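Local structure of probable transcriptional regulatory protein, Rv1404 (Mycobacterium tuberculosis, 2NYX) at the interface of chains A and B. The protein probably binds DNA as a transcription factor of the MarR family and so regulates gene expression. Sequence-based numbering; all coordinates share one arbitrary frame. Chains: chain A/B, Probable transcriptional regulatory protein, Rv1404.

Contact 1: the interface of chains A and B. Residues chain A 131, 135; chain B 142, 145-146, 149.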
HETATM    1  N   MSE A 131     -15.027  13.658  -4.874  1.00 32.81           N
HETATM    2  CA  MSE A 131     -15.097  14.480  -3.674  1.00 33.88           C
HETATM    3  C   MSE A 131     -15.314  15.942  -3.998  1.00 32.43           C
HETATM    4  O   MSE A 131     -14.833  16.448  -5.022  1.00 32.35           O
HETATM    5  CB  MSE A 131     -13.814  14.351  -2.868  1.00 33.44           C
HETATM    6  CG  MSE A 131     -13.523  12.964  -2.375  1.00 34.87           C
HETATM    7 SE   MSE A 131     -11.646  12.850  -1.864  1.00 39.79          SE
HETATM    8  CE  MSE A 131     -11.724  13.718  -0.023  1.00 37.05           C
ATOM      9  N   GLU A 135     -13.451  18.945   0.529  1.00 27.90           N
ATOM     10  CA  GLU A 135     -13.071  17.661   1.118  1.00 27.84           C
ATOM     11  C   GLU A 135     -11.683  17.264   0.629  1.00 27.01           C
ATOM     12  O   GLU A 135     -10.859  16.776   1.398  1.00 26.90           O
ATOM     13  CB  GLU A 135     -14.078  16.569   0.757  1.00 27.77           C
ATOM     14  CG  GLU A 135     -15.484  16.744   1.325  1.00 28.75           C
ATOM     15  CD  GLU A 135     -16.545  15.941   0.537  1.00 29.90           C
ATOM     16  OE1 GLU A 135     -16.180  15.184  -0.403  1.00 31.63           O
ATOM     17  OE2 GLU A 135     -17.755  16.065   0.857  1.00 33.41           O
TER
ATOM     18  N   ALA B 142     -13.025  14.864   6.527  1.00 27.18           N
ATOM     19  CA  ALA B 142     -12.221  14.745   5.304  1.00 26.66           C
ATOM     20  C   ALA B 142     -11.794  13.305   4.969  1.00 26.31           C
ATOM     21  O   ALA B 142     -11.879  12.875   3.820  1.00 26.12           O
ATOM     22  CB  ALA B 142     -11.005  15.670   5.383  1.00 26.40           C
ATOM     23  N   ALA B 145     -14.864  11.258   3.839  1.00 25.95           N
ATOM     24  CA  ALA B 145     -15.223  11.614   2.478  1.00 25.84           C
ATOM     25  C   ALA B 145     -14.316  10.892   1.477  1.00 26.06           C
ATOM     26  O   ALA B 145     -14.766  10.458   0.417  1.00 26.01           O
ATOM     27  CB  ALA B 145     -15.155  13.119   2.298  1.00 25.64           C
ATOM     28  N   PHE B 146     -13.045  10.743   1.836  1.00 26.25           N
ATOM     29  CA  PHE B 146     -12.092   9.993   1.027  1.00 26.83           C
ATOM     30  C   PHE B 146     -12.483   8.521   0.883  1.00 27.14           C
ATOM     31  O   PHE B 146     -12.481   7.983  -0.224  1.00 27.01           O
ATOM     32  CB  PHE B 146     -10.696  10.106   1.626  1.00 26.65           C
ATOM     33  CG  PHE B 146      -9.651   9.310   0.899  1.00 27.45           C
ATOM     34  CD1 PHE B 146      -9.428   9.500  -0.466  1.00 28.16           C
ATOM     35  CD2 PHE B 146      -8.857   8.393   1.587  1.00 26.49           C
ATOM     36  CE1 PHE B 146      -8.428   8.758  -1.129  1.00 28.54           C
ATOM     37  CE2 PHE B 146      -7.863   7.663   0.939  1.00 25.98           C
ATOM     38  CZ  PHE B 146      -7.643   7.841  -0.410  1.00 26.57           C
ATOM     39  N   ALA B 149     -15.942   8.048  -1.037  1.00 28.89           N
ATOM     40  CA  ALA B 149     -15.629   8.192  -2.456  1.00 28.37           C
ATOM     41  C   ALA B 149     -14.886   6.977  -3.013  1.00 28.02           C
ATOM     42  O   ALA B 149     -15.130   6.560  -4.136  1.00 27.83           O
ATOM     43  CB  ALA B 149     -14.828   9.458  -2.697  1.00 28.80           C
TER

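Contact 2: the interface of chains A and B. Residues chain A 7-9, 12; chain B 137-138, 140-141.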
ATOM      1  N   PRO A   7     -17.029  24.163  10.069  1.00 54.28           N
ATOM      2  CA  PRO A   7     -17.258  24.118  11.514  1.00 54.09           C
ATOM      3  C   PRO A   7     -17.462  22.683  12.038  1.00 53.91           C
ATOM      4  O   PRO A   7     -18.175  21.891  11.403  1.00 54.12           O
ATOM      5  CB  PRO A   7     -18.539  24.939  11.684  1.00 54.26           C
ATOM      6  CG  PRO A   7     -19.286  24.763  10.377  1.00 54.42           C
ATOM      7  CD  PRO A   7     -18.265  24.426   9.309  1.00 54.39           C
ATOM      8  N   ALA A   8     -16.854  22.342  13.178  1.00 53.19           N
ATOM      9  CA  ALA A   8     -15.998  23.248  13.951  1.00 52.23           C
ATOM     10  C   ALA A   8     -14.653  22.650  14.419  1.00 51.55           C
ATOM     11  O   ALA A   8     -13.648  23.344  14.333  1.00 51.74           O
ATOM     12  CB  ALA A   8     -16.767  23.866  15.134  1.00 52.33           C
ATOM     13  N   THR A   9     -14.576  21.391  14.873  1.00 50.34           N
ATOM     14  CA  THR A   9     -15.645  20.385  14.863  1.00 49.08           C
ATOM     15  C   THR A   9     -16.518  20.408  16.146  1.00 48.05           C
ATOM     16  O   THR A   9     -17.647  20.906  16.062  1.00 48.24           O
ATOM     17  CB  THR A   9     -15.108  18.964  14.504  1.00 49.13           C
ATOM     18  OG1 THR A   9     -14.278  19.044  13.339  1.00 48.52           O
ATOM     19  CG2 THR A   9     -16.257  17.980  14.255  1.00 49.71           C
ATOM     20  N   GLU A  12     -11.823  16.328  18.315  1.00 35.71           N
ATOM     21  CA  GLU A  12     -11.862  14.931  17.910  1.00 33.94           C
ATOM     22  C   GLU A  12     -10.896  14.119  18.754  1.00 32.73           C
ATOM     23  O   GLU A  12      -9.728  14.477  18.894  1.00 32.55           O
ATOM     24  CB  GLU A  12     -11.551  14.787  16.419  1.00 33.82           C
ATOM     25  CG  GLU A  12     -12.614  15.409  15.511  1.00 34.08           C
ATOM     26  CD  GLU A  12     -12.143  15.618  14.077  1.00 33.89           C
ATOM     27  OE1 GLU A  12     -10.919  15.749  13.854  1.00 33.89           O
ATOM     28  OE2 GLU A  12     -13.003  15.667  13.169  1.00 34.03           O
TER
ATOM     29  N   HIS B 137      -9.291  18.989  14.762  1.00 27.38           N
ATOM     30  CA  HIS B 137     -10.574  19.453  14.258  1.00 27.52           C
ATOM     31  C   HIS B 137     -10.622  19.240  12.751  1.00 27.61           C
ATOM     32  O   HIS B 137      -9.624  19.445  12.065  1.00 27.94           O
ATOM     33  CB  HIS B 137     -10.779  20.939  14.546  1.00 27.71           C
ATOM     34  CG  HIS B 137     -10.515  21.342  15.964  1.00 28.41           C
ATOM     35  ND1 HIS B 137     -11.518  21.482  16.900  1.00 29.02           N
ATOM     36  CD2 HIS B 137      -9.366  21.681  16.593  1.00 28.99           C
ATOM     37  CE1 HIS B 137     -10.996  21.867  18.052  1.00 29.41           C
ATOM     38  NE2 HIS B 137      -9.691  21.998  17.891  1.00 30.23           N
ATOM     39  N   GLY B 138     -11.779  18.826  12.243  1.00 27.70           N
ATOM     40  CA  GLY B 138     -12.004  18.686  10.810  1.00 27.72           C
ATOM     41  C   GLY B 138     -11.287  17.529  10.132  1.00 27.85           C
ATOM     42  O   GLY B 138     -11.250  17.466   8.903  1.00 28.15           O
ATOM     43  N   VAL B 140     -11.772  13.898  10.734  1.00 27.67           N
ATOM     44  CA  VAL B 140     -12.634  12.756  10.408  1.00 27.68           C
ATOM     45  C   VAL B 140     -13.469  13.025   9.158  1.00 27.82           C
ATOM     46  O   VAL B 140     -13.467  12.224   8.234  1.00 28.36           O
ATOM     47  CB  VAL B 140     -13.530  12.317  11.587  1.00 27.45           C
ATOM     48  CG1 VAL B 140     -14.544  11.275  11.137  1.00 27.06           C
ATOM     49  CG2 VAL B 140     -12.684  11.755  12.711  1.00 27.53           C
ATOM     50  N   ARG B 141     -14.160  14.156   9.132  1.00 27.83           N
ATOM     51  CA  ARG B 141     -14.962  14.565   7.981  1.00 28.10           C
ATOM     52  C   ARG B 141     -14.235  14.323   6.652  1.00 27.60           C
ATOM     53  O   ARG B 141     -14.753  13.634   5.776  1.00 27.77           O
ATOM     54  CB  ARG B 141     -15.364  16.039   8.134  1.00 28.57           C
ATOM     55  CG  ARG B 141     -16.395  16.537   7.127  1.00 31.02           C
ATOM     56  CD  ARG B 141     -17.086  17.812   7.624  1.00 34.83           C
ATOM     57  NE  ARG B 141     -16.215  18.992   7.604  1.00 37.80           N
ATOM     58  CZ  ARG B 141     -15.565  19.489   8.659  1.00 39.65           C
ATOM     59  NH1 ARG B 141     -15.661  18.921   9.856  1.00 40.87           N
ATOM     60  NH2 ARG B 141     -14.809  20.572   8.519  1.00 40.36           N
TER

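Contact 1: the interface of chains A and B
The methyl CB of B:Ala145 lies over one face of the A:Glu135 carboxylate. The protein belongs to the MarR family of winged helix-turn-helix regulators. In this family the terminal helices typically form the dimer, and this patch fits that role. CB of B:Ala145 is nearly straight above the carboxylate carbon CD of A:Glu135, at 3.6 Å, and sits nearer to OE1 than to OE2. The CB and CG methylenes of A:Glu135 pass the same methyl, so the acid lies along the alanine with its whole length. The chain is extended beyond CG (chi2 159°), which brings the carboxylate face over the methyl. The other flat group, the ring of B:Phe146, points away from A:Glu135. CD1 of B:Phe146 is the near corner towards the selenium SE of A:Met131, 4.3 Å away.

A:Met131 is a selenomethionine in the loop that leads into helix 133-149. It presses on helix 139-150 of chain B. CG of A:Met131 touches the methyl CB of B:Ala149 at 3.8 Å. The chain then bends at chi3, 80°, and turns the terminal methyl CE back along the helix. There CE of A:Met131 rests against the backbone, 3.7 Å from the amide N of B:Phe146. CE of A:Met131 is also 3.9 Å from the carbonyl O of B:Ala142. Within its own chain, CE of A:Met131 packs on CB of A:Glu135, at 3.8 Å. B:Phe146 meets chain A mainly through its backbone and its CB.

Contact 2: the interface of chains A and B
B:Val140 packs its CB and its CG2 methyl against the carboxylate end of A:Glu12, with CB of the valine 3.7 Å from OE2 of the glutamate. Apolar contact here is slight. On the other flank, CB of B:His137 rests by the carbonyl O of A:Ala8, also at 3.7 Å. The imidazole ring extends beyond it, with ND1 near the backbone N of A:Thr9 but not bonded to it.

The polar contacts use backbone amides of chain B. The amide N of B:Gly138 donates to the hydroxyl OG1 of A:Thr9 at 2.7 Å. The bond is bent, with 143° at the hydrogen. A chi1 of -48° places OG1 beside the threonine's own backbone N and turns it towards chain B. Next along, the amide N of B:Val140 donates to OE2 of A:Glu12 in a longer bond, at 3.3 Å. The amide approaches from above the carboxylate plane, 42° out of it. The carboxylate thus meets the amino-terminal end of helix 139-150, where the helix dipole would be expected to favour a negative charge.

B:Arg141 forms the outer rim. Its guanidinium turns an edge to A:Thr9, with OG1 in its plane and 3.7 Å from NH1. That is not a hydrogen bond. NH1 of B:Arg141 also lies 5.4 Å from OE2 of A:Glu12, so any attraction between the two charges acts at a distance. A:Pro7 lies outside this, its carbonyl O facing the same guanidinium. A:Ala8 and A:Thr9 each follow a modelled cis peptide bond, and the local backbone deserves caution.

In the fold, the loop of chain A just ahead of helix 14-39 lies across the start of the last helix of chain B.

The centres of contact 1 and contact 2 are about 13 Å apart, measured over their C-alpha atoms. Both use helix 139-150 of chain B. Contact 2 takes its start and the loop before it, and contact 1 follows from the next residue onward. Chain A approaches with two separate segments, its N-terminal loop and the region around the start of helix 133-149. Together they line one flank and the start of a partner helix, which is consistent with a MarR-type dimer. The corresponding helix of chain A begins earlier, at residue 133, in line with an interface that is not exactly two-fold.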